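Local coordinates for protein enoyl-CoA hydratase/isomerase (Mycobacterium avium, PDB 3P5M) that probably catalyses the hydration or double-bond isomerisation of enoyl-CoA thioesters, as a member of the crotonase superfamily, at residues Arg86-Leu91 against Cys108-Ala113; Leu116-Pro121 against Thr188-Ser193; Phe125-Thr130 against Leu134-Gly139. All coordinates share one frame; numbering follows the deposited sequence.

Interaction 1 of 3, residues Arg86-Leu91 against Cys108-Ala113; sequences RAITSL and CSLALA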
loop_
_atom_site.group_PDB
_atom_site.type_symbol
_atom_site.label_atom_id
_atom_site.label_comp_id
_atom_site.label_asym_id
_atom_site.label_seq_id
_atom_site.Cartn_x
_atom_site.Cartn_y
_atom_site.Cartn_z
ATOM N N ARG B 86 0.910 16.996 -29.174
ATOM C CA ARG B 86 0.837 16.121 -30.331
ATOM C C ARG B 86 2.219 15.768 -30.884
ATOM O O ARG B 86 2.463 14.610 -31.160
ATOM C CB ARG B 86 -0.090 16.660 -31.422
ATOM C CG ARG B 86 -0.109 15.763 -32.700
ATOM C CD ARG B 86 -0.582 14.277 -32.484
ATOM N NE ARG B 86 -2.038 14.161 -32.343
ATOM C CZ ARG B 86 -2.719 13.008 -32.284
ATOM N NH1 ARG B 86 -2.098 11.830 -32.388
ATOM N NH2 ARG B 86 -4.046 13.035 -32.127
ATOM N N ALA B 87 3.102 16.751 -31.011
ATOM C CA ALA B 87 4.492 16.518 -31.449
ATOM C C ALA B 87 5.291 15.534 -30.575
ATOM O O ALA B 87 6.046 14.680 -31.089
ATOM C CB ALA B 87 5.225 17.856 -31.560
ATOM N N ILE B 88 5.159 15.648 -29.256
ATOM C CA ILE B 88 5.816 14.684 -28.371
ATOM C C ILE B 88 5.231 13.268 -28.571
ATOM O O ILE B 88 5.970 12.311 -28.714
ATOM C CB ILE B 88 5.695 15.100 -26.867
ATOM C CG1 ILE B 88 6.498 16.371 -26.566
ATOM C CG2 ILE B 88 6.174 13.999 -25.993
ATOM C CD1 ILE B 88 5.941 17.201 -25.334
ATOM N N THR B 89 3.915 13.132 -28.576
ATOM C CA THR B 89 3.323 11.785 -28.709
ATOM C C THR B 89 3.597 11.164 -30.099
ATOM O O THR B 89 3.606 9.928 -30.258
ATOM C CB THR B 89 1.795 11.760 -28.453
ATOM O OG1 THR B 89 1.128 12.641 -29.374
ATOM C CG2 THR B 89 1.456 12.213 -27.034
ATOM N N SER B 90 3.853 12.027 -31.083
ATOM C CA SER B 90 3.993 11.605 -32.457
ATOM C C SER B 90 5.453 11.431 -32.888
ATOM O O SER B 90 5.707 10.694 -33.839
ATOM C CB SER B 90 3.249 12.581 -33.397
ATOM O OG SER B 90 3.499 12.224 -34.751
ATOM N N LEU B 91 6.406 12.081 -32.198
ATOM C CA LEU B 91 7.834 11.840 -32.469
ATOM C C LEU B 91 8.157 10.361 -32.363
ATOM O O LEU B 91 7.887 9.767 -31.308
ATOM C CB LEU B 91 8.733 12.632 -31.502
ATOM C CG LEU B 91 10.259 12.480 -31.632
ATOM C CD1 LEU B 91 10.807 13.215 -32.824
ATOM C CD2 LEU B 91 10.948 13.007 -30.419
ATOM N N CYS B 108 1.597 20.089 -16.383
ATOM C CA CYS B 108 1.197 18.718 -16.154
ATOM C C CYS B 108 0.955 18.004 -17.490
ATOM O O CYS B 108 1.511 16.921 -17.759
ATOM C CB CYS B 108 -0.059 18.670 -15.249
ATOM S SG CYS B 108 -0.581 16.991 -14.804
ATOM N N SER B 109 0.120 18.605 -18.337
ATOM C CA SER B 109 -0.143 18.064 -19.660
ATOM C C SER B 109 1.179 17.711 -20.383
ATOM O O SER B 109 1.298 16.625 -20.968
ATOM C CB SER B 109 -0.914 19.093 -20.480
ATOM O OG SER B 109 -2.056 19.565 -19.772
ATOM N N LEU B 110 2.154 18.632 -20.325
ATOM C CA LEU B 110 3.458 18.492 -20.991
ATOM C C LEU B 110 4.241 17.238 -20.532
ATOM O O LEU B 110 4.729 16.430 -21.358
ATOM C CB LEU B 110 4.300 19.742 -20.688
ATOM C CG LEU B 110 5.680 19.958 -21.298
ATOM C CD1 LEU B 110 5.589 19.951 -22.802
ATOM C CD2 LEU B 110 6.115 21.347 -20.838
ATOM N N ALA B 111 4.407 17.123 -19.220
ATOM C CA ALA B 111 5.126 15.996 -18.620
ATOM C C ALA B 111 4.409 14.714 -19.039
ATOM O O ALA B 111 5.031 13.762 -19.502
ATOM C CB ALA B 111 5.125 16.128 -17.107
ATOM N N LEU B 112 3.088 14.704 -18.926
ATOM C CA LEU B 112 2.318 13.462 -19.172
ATOM C C LEU B 112 2.184 13.063 -20.644
ATOM O O LEU B 112 1.904 11.902 -20.968
ATOM C CB LEU B 112 0.954 13.526 -18.481
ATOM C CG LEU B 112 0.990 13.804 -16.980
ATOM C CD1 LEU B 112 -0.387 13.625 -16.363
ATOM C CD2 LEU B 112 1.991 12.884 -16.257
ATOM N N ALA B 113 2.438 13.981 -21.555
ATOM C CA ALA B 113 2.540 13.619 -22.964
ATOM C C ALA B 113 3.798 12.766 -23.256
ATOM O O ALA B 113 3.835 12.003 -24.231
ATOM C CB ALA B 113 2.526 14.873 -23.834
#

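Interaction 2 of 3, residues Leu116-Pro121 against Thr188-Ser193; sequences LVVAAP and TDVLRS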
loop_
_atom_site.group_PDB
_atom_site.type_symbol
_atom_site.label_atom_id
_atom_site.label_comp_id
_atom_site.label_asym_id
_atom_site.label_seq_id
_atom_site.Cartn_x
_atom_site.Cartn_y
_atom_site.Cartn_z
ATOM N N LEU B 116 8.107 8.562 -20.848
ATOM C CA LEU B 116 8.498 8.189 -19.498
ATOM C C LEU B 116 8.609 9.485 -18.749
ATOM O O LEU B 116 8.969 10.495 -19.346
ATOM C CB LEU B 116 9.854 7.478 -19.522
ATOM C CG LEU B 116 9.968 6.208 -20.375
ATOM C CD1 LEU B 116 11.414 5.776 -20.474
ATOM C CD2 LEU B 116 9.076 5.061 -19.810
ATOM N N VAL B 117 8.259 9.477 -17.466
ATOM C CA VAL B 117 8.407 10.663 -16.597
ATOM C C VAL B 117 9.183 10.205 -15.376
ATOM O O VAL B 117 8.817 9.204 -14.754
ATOM C CB VAL B 117 7.037 11.228 -16.140
ATOM C CG1 VAL B 117 7.217 12.350 -15.075
ATOM C CG2 VAL B 117 6.226 11.732 -17.379
ATOM N N VAL B 118 10.261 10.916 -15.062
ATOM C CA VAL B 118 11.085 10.632 -13.881
ATOM C C VAL B 118 10.889 11.803 -12.920
ATOM O O VAL B 118 11.308 12.944 -13.191
ATOM C CB VAL B 118 12.603 10.445 -14.246
ATOM C CG1 VAL B 118 13.405 10.092 -12.995
ATOM C CG2 VAL B 118 12.822 9.338 -15.334
ATOM N N ALA B 119 10.200 11.527 -11.831
ATOM C CA ALA B 119 9.740 12.579 -10.940
ATOM C C ALA B 119 10.612 12.634 -9.690
ATOM O O ALA B 119 10.886 11.595 -9.073
ATOM C CB ALA B 119 8.244 12.348 -10.560
ATOM N N ALA B 120 11.055 13.851 -9.350
ATOM C CA ALA B 120 11.783 14.115 -8.105
ATOM C C ALA B 120 10.820 13.979 -6.940
ATOM O O ALA B 120 9.596 14.253 -7.120
ATOM C CB ALA B 120 12.390 15.536 -8.158
ATOM N N PRO B 121 11.332 13.600 -5.749
ATOM C CA PRO B 121 10.495 13.332 -4.539
ATOM C C PRO B 121 9.572 14.468 -4.138
ATOM O O PRO B 121 8.391 14.223 -3.771
ATOM C CB PRO B 121 11.510 13.059 -3.407
ATOM C CG PRO B 121 12.851 12.987 -4.045
ATOM C CD PRO B 121 12.755 13.243 -5.537
ATOM N N THR B 188 19.664 10.171 -14.985
ATOM C CA THR B 188 20.840 9.847 -15.811
ATOM C C THR B 188 20.792 8.379 -16.230
ATOM O O THR B 188 20.993 8.067 -17.413
ATOM C CB THR B 188 22.189 10.140 -15.081
ATOM O OG1 THR B 188 22.236 11.518 -14.723
ATOM C CG2 THR B 188 23.382 9.792 -15.965
ATOM N N ASP B 189 20.519 7.489 -15.273
ATOM C CA ASP B 189 20.473 6.059 -15.581
ATOM C C ASP B 189 19.459 5.776 -16.664
ATOM O O ASP B 189 19.789 5.123 -17.640
ATOM C CB ASP B 189 20.144 5.227 -14.361
ATOM C CG ASP B 189 21.302 5.136 -13.367
ATOM O OD1 ASP B 189 22.406 5.655 -13.624
ATOM O OD2 ASP B 189 21.097 4.534 -12.287
ATOM N N VAL B 190 18.232 6.285 -16.498
ATOM C CA VAL B 190 17.149 6.045 -17.468
ATOM C C VAL B 190 17.482 6.679 -18.849
ATOM O O VAL B 190 17.302 6.058 -19.888
ATOM C CB VAL B 190 15.794 6.553 -16.873
ATOM C CG1 VAL B 190 14.670 6.682 -17.947
ATOM C CG2 VAL B 190 15.347 5.631 -15.736
ATOM N N LEU B 191 17.969 7.916 -18.856
ATOM C CA LEU B 191 18.322 8.556 -20.108
ATOM C C LEU B 191 19.441 7.766 -20.823
ATOM O O LEU B 191 19.321 7.448 -22.024
ATOM C CB LEU B 191 18.739 9.996 -19.862
ATOM C CG LEU B 191 18.801 10.941 -21.061
ATOM C CD1 LEU B 191 17.401 11.146 -21.726
ATOM C CD2 LEU B 191 19.451 12.285 -20.616
ATOM N N ARG B 192 20.503 7.420 -20.103
ATOM C CA ARG B 192 21.544 6.591 -20.703
ATOM C C ARG B 192 20.961 5.329 -21.354
ATOM O O ARG B 192 21.259 5.031 -22.510
ATOM C CB ARG B 192 22.661 6.217 -19.695
ATOM C CG ARG B 192 23.597 5.043 -20.174
ATOM C CD ARG B 192 24.370 4.337 -18.991
ATOM N NE ARG B 192 23.480 4.117 -17.833
ATOM C CZ ARG B 192 22.612 3.108 -17.703
ATOM N NH1 ARG B 192 22.518 2.158 -18.643
ATOM N NH2 ARG B 192 21.847 3.040 -16.616
ATOM N N SER B 193 20.170 4.580 -20.611
ATOM C CA SER B 193 19.696 3.298 -21.095
ATOM C C SER B 193 18.735 3.378 -22.320
ATOM O O SER B 193 18.885 2.645 -23.312
ATOM C CB SER B 193 19.053 2.519 -19.973
ATOM O OG SER B 193 18.270 1.521 -20.579
#

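Interaction 3 of 3, residues Phe125-Thr130 against Leu134-Gly139; sequences FQLAFT and LMPDGG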
loop_
_atom_site.group_PDB
_atom_site.type_symbol
_atom_site.label_atom_id
_atom_site.label_comp_id
_atom_site.label_asym_id
_atom_site.label_seq_id
_atom_site.Cartn_x
_atom_site.Cartn_y
_atom_site.Cartn_z
ATOM N N PHE B 125 1.991 17.307 -9.407
ATOM C CA PHE B 125 1.217 17.407 -10.646
ATOM C C PHE B 125 -0.125 17.968 -10.238
ATOM O O PHE B 125 -0.744 17.505 -9.264
ATOM C CB PHE B 125 1.101 16.017 -11.274
ATOM C CG PHE B 125 2.441 15.397 -11.596
ATOM C CD1 PHE B 125 2.998 15.515 -12.879
ATOM C CD2 PHE B 125 3.166 14.762 -10.621
ATOM C CE1 PHE B 125 4.248 14.982 -13.167
ATOM C CE2 PHE B 125 4.410 14.230 -10.883
ATOM C CZ PHE B 125 4.960 14.329 -12.166
ATOM N N GLN B 126 -0.574 19.007 -10.935
ATOM C CA GLN B 126 -1.738 19.705 -10.459
ATOM C C GLN B 126 -2.444 20.426 -11.607
ATOM O O GLN B 126 -1.809 21.129 -12.383
ATOM C CB GLN B 126 -1.324 20.742 -9.413
ATOM C CG GLN B 126 -2.511 21.504 -8.777
ATOM C CD GLN B 126 -2.063 22.743 -7.964
ATOM O OE1 GLN B 126 -0.983 23.269 -8.187
ATOM N NE2 GLN B 126 -2.899 23.193 -7.026
ATOM N N LEU B 127 -3.756 20.245 -11.678
ATOM C CA LEU B 127 -4.597 20.988 -12.636
ATOM C C LEU B 127 -5.166 22.195 -11.883
ATOM O O LEU B 127 -6.311 22.180 -11.400
ATOM C CB LEU B 127 -5.696 20.086 -13.200
ATOM C CG LEU B 127 -5.252 18.808 -13.920
ATOM C CD1 LEU B 127 -6.463 17.993 -14.446
ATOM C CD2 LEU B 127 -4.283 19.122 -15.069
ATOM N N ALA B 128 -4.340 23.224 -11.727
ATOM C CA ALA B 128 -4.779 24.388 -10.959
ATOM C C ALA B 128 -5.701 25.316 -11.751
ATOM O O ALA B 128 -6.105 26.344 -11.235
ATOM C CB ALA B 128 -3.591 25.174 -10.391
ATOM N N PHE B 129 -6.064 24.957 -12.974
ATOM C CA PHE B 129 -6.787 25.901 -13.819
ATOM C C PHE B 129 -8.062 26.409 -13.147
ATOM O O PHE B 129 -8.338 27.609 -13.181
ATOM C CB PHE B 129 -7.174 25.292 -15.182
ATOM C CG PHE B 129 -6.114 24.433 -15.837
ATOM C CD1 PHE B 129 -5.389 24.925 -16.932
ATOM C CD2 PHE B 129 -5.887 23.110 -15.411
ATOM C CE1 PHE B 129 -4.444 24.146 -17.563
ATOM C CE2 PHE B 129 -4.947 22.306 -16.056
ATOM C CZ PHE B 129 -4.218 22.828 -17.151
ATOM N N THR B 130 -8.841 25.502 -12.538
ATOM C CA THR B 130 -10.150 25.877 -11.986
ATOM C C THR B 130 -10.071 26.909 -10.893
ATOM O O THR B 130 -11.080 27.560 -10.596
ATOM C CB THR B 130 -11.017 24.674 -11.503
ATOM O OG1 THR B 130 -10.247 23.804 -10.677
ATOM C CG2 THR B 130 -11.565 23.886 -12.677
ATOM N N LEU B 134 -10.770 28.495 -15.086
ATOM C CA LEU B 134 -10.444 27.928 -16.391
ATOM C C LEU B 134 -10.411 26.399 -16.297
ATOM O O LEU B 134 -10.460 25.845 -15.211
ATOM C CB LEU B 134 -9.101 28.462 -16.890
ATOM C CG LEU B 134 -9.002 29.974 -17.110
ATOM C CD1 LEU B 134 -7.662 30.337 -17.755
ATOM C CD2 LEU B 134 -10.172 30.483 -17.993
ATOM N N MET B 135 -10.320 25.736 -17.442
ATOM C CA MET B 135 -10.441 24.287 -17.539
ATOM C C MET B 135 -9.103 23.709 -18.011
ATOM O O MET B 135 -8.214 24.481 -18.420
ATOM C CB MET B 135 -11.538 23.932 -18.553
ATOM C CG MET B 135 -11.065 24.109 -19.997
ATOM S SD MET B 135 -12.314 23.695 -21.205
ATOM C CE MET B 135 -12.430 21.940 -20.988
ATOM N N PRO B 136 -8.938 22.359 -17.944
ATOM C CA PRO B 136 -7.659 21.746 -18.336
ATOM C C PRO B 136 -7.397 22.008 -19.817
ATOM O O PRO B 136 -8.348 22.216 -20.568
ATOM C CB PRO B 136 -7.884 20.261 -18.057
ATOM C CG PRO B 136 -8.852 20.269 -16.874
ATOM C CD PRO B 136 -9.796 21.406 -17.200
ATOM N N ASP B 137 -6.121 22.042 -20.208
ATOM C CA ASP B 137 -5.728 22.227 -21.624
ATOM C C ASP B 137 -4.585 21.282 -22.046
ATOM O O ASP B 137 -4.153 20.411 -21.268
ATOM C CB ASP B 137 -5.305 23.671 -21.879
ATOM C CG ASP B 137 -4.088 24.067 -21.074
ATOM O OD1 ASP B 137 -3.385 23.184 -20.507
ATOM O OD2 ASP B 137 -3.825 25.273 -21.000
ATOM N N GLY B 138 -4.090 21.466 -23.275
ATOM C CA GLY B 138 -3.031 20.622 -23.806
ATOM C C GLY B 138 -3.549 19.283 -24.268
ATOM O O GLY B 138 -2.831 18.550 -24.933
ATOM N N GLY B 139 -4.799 18.969 -23.942
ATOM C CA GLY B 139 -5.347 17.640 -24.122
ATOM C C GLY B 139 -5.157 16.800 -22.844
ATOM O O GLY B 139 -5.297 15.583 -22.889
#

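Interaction 1 of 3, residues Arg86-Leu91 against Cys108-Ala113
The flat group that I88 and T89 meet is the carbonyl of A113, and two methyls crowd its oxygen. I88 CG2 stands over one face of the carbonyl plane, 3.5 Å from A113 O, while T89 CG2 reaches the same A113 O from a much lower angle at 3.7 Å. No aromatic ring or charged plane takes part. This is helix-helix packing in the core of the crotonase fold: helices 74-90 and 106-113 run nearly parallel, their short axes 12° apart and 9.6 Å at closest approach. In crotonase relatives the helix corresponding to 106-113 points its N terminus at the thioester oxyanion hole; the contact here packs the other end of that helix against helix 74-90.

The CA atoms of T89 and A113, 6.1 Å apart, are the nearest pair across the two segments, and A113 CB rests against the CG2 methyls of both I88 and T89, 4.3 Å from each. One turn earlier on the second helix, L110 CD1 meets I88 CD1 at 3.8 Å, the two side chains crossing at about a right angle. The L110 CA-CB bond leads away from helix 74-90, but CG, set opposite the backbone N (chi1 -176°), carries the CD1 branch back to I88.

Other parts of the fold surround the pair. I42 of helix 32-47 packs on I88, L217 lies on T89, and K206 NZ bonds I88 O. R150 of the second subunit both packs on T89 and donates to L112 O. T89 itself keeps its hydroxyl turned into its own helix while its methyl faces A113: OG1 donates to R86 O at 3.0 Å, tilted 31° from the carbonyl plane, with a weak second link to V85 O.

Interaction 2 of 3, residues Leu116-Pro121 against Thr188-Ser193
V190 and V118 meet tip to tip, and this small hydrophobic knot is the close part of the contact. V190 CG1 comes down on two residues of strand 116-119 that share one face of the sheet: it lies 4.2 Å from V118 CG2 and an equal 4.2 Å from L116 CD1. Those two strand methyls, V118 CG2 and L116 CD1, are 6.4 Å apart, so the valine methyl rests over the gap between them. It gets there because CG1 extends opposite the backbone N (chi1 165°), pointing down from the helix onto the strand. Nothing polar is involved, and van der Waals contact alone joins the two segments. L187 and V194, from the turns before and after on the same helix, add to the cover on V118 and L116, and R155 of the second subunit also packs on L116.

The other side of helix 183-195 is quite different. V190 keeps CG1 on the strand although the residue is itself partly exposed, whereas T188, R192 and S193 look outward to solvent. R192 folds over its own helix, with D189 O lying over one face of the guanidinium; the angle is too poor for a hydrogen bond.

On the strand, backbone bonds tie L116 and V118 to strand 95-99, and V117 and A119 to H176. A helix laid by its apolar side on one face of the mixed main sheet, beside its parallel strands, is typical of the crotonase fold, whose beta-beta-alpha units set helices against sheet faces.

Interaction 3 of 3, residues Phe125-Thr130 against Leu134-Gly139
F129 carries most of this contact, reaching from the short 3-10 turn after strand 124-126 across to residues 134-137, in the loop of the crotonase fold that runs into helix 140-143. In relatives this region borders the acyl-CoA pocket. F129 CB starts close to two carbonyls, 3.3 Å from L134 O with M135 O just beyond. CG and CD1 then pass M135 O, the CD1 approach being 3.2 Å, oblique to the ring. Along the other edge of the ring, CD2 and CE2 run beneath P136, which lies on the same side of the ring plane as M135 O. P136 CA sits over the centre of that face: a CH-pi contact of 3.6 Å from P136 CA to the F129 ring centroid, 13° off the normal. L127 CB lies at the ring's edge.

At the far end, CE1 and CZ meet the carboxylate of D137. OD1 comes 3.3 Å from F129 CE1, and the carboxylate plane stands 82° to the ring. D137 reaches back because its CG sits between the backbone N and carbonyl carbon (chi1 63°). P136 also touches L127, its CG meeting L127 CD1 as the two cross at about a right angle.

The loop is closed at its base by one backbone bond, L134 N to F129 O. Two polar atoms here are held from helix 217-231: M135 O by Q228, and G139 N, at the N-cap position, by E224. F202 and T205 of the fourth subunit pack on T130 and on M135 and P136. T130 sends its hydroxyl to A157 O, while its CG2 methyl turns back over the base of the loop to lie 3.4 Å from L134 O.

In the fold
From the N terminus, interaction 1 comes first: helix 106-113 comes back against helix 74-90 after strands 95-99 and 102-104, closing its loop before the others open. Strand 116-119 follows directly and begins interaction 2, a long loop that ends only at helix 183-195. Within that span lies the short loop of interaction 3, which leaves strand 124-126 and leads into helix 140-143. The three also touch. A111 O packs on V117 CG2, S109 OG probably bonds D137 O, and F125 lies against C108, V117 and A119. Helix 106-113 and strand 116-119 thus join the helical core, the main sheet with its covering helix, and the loop region.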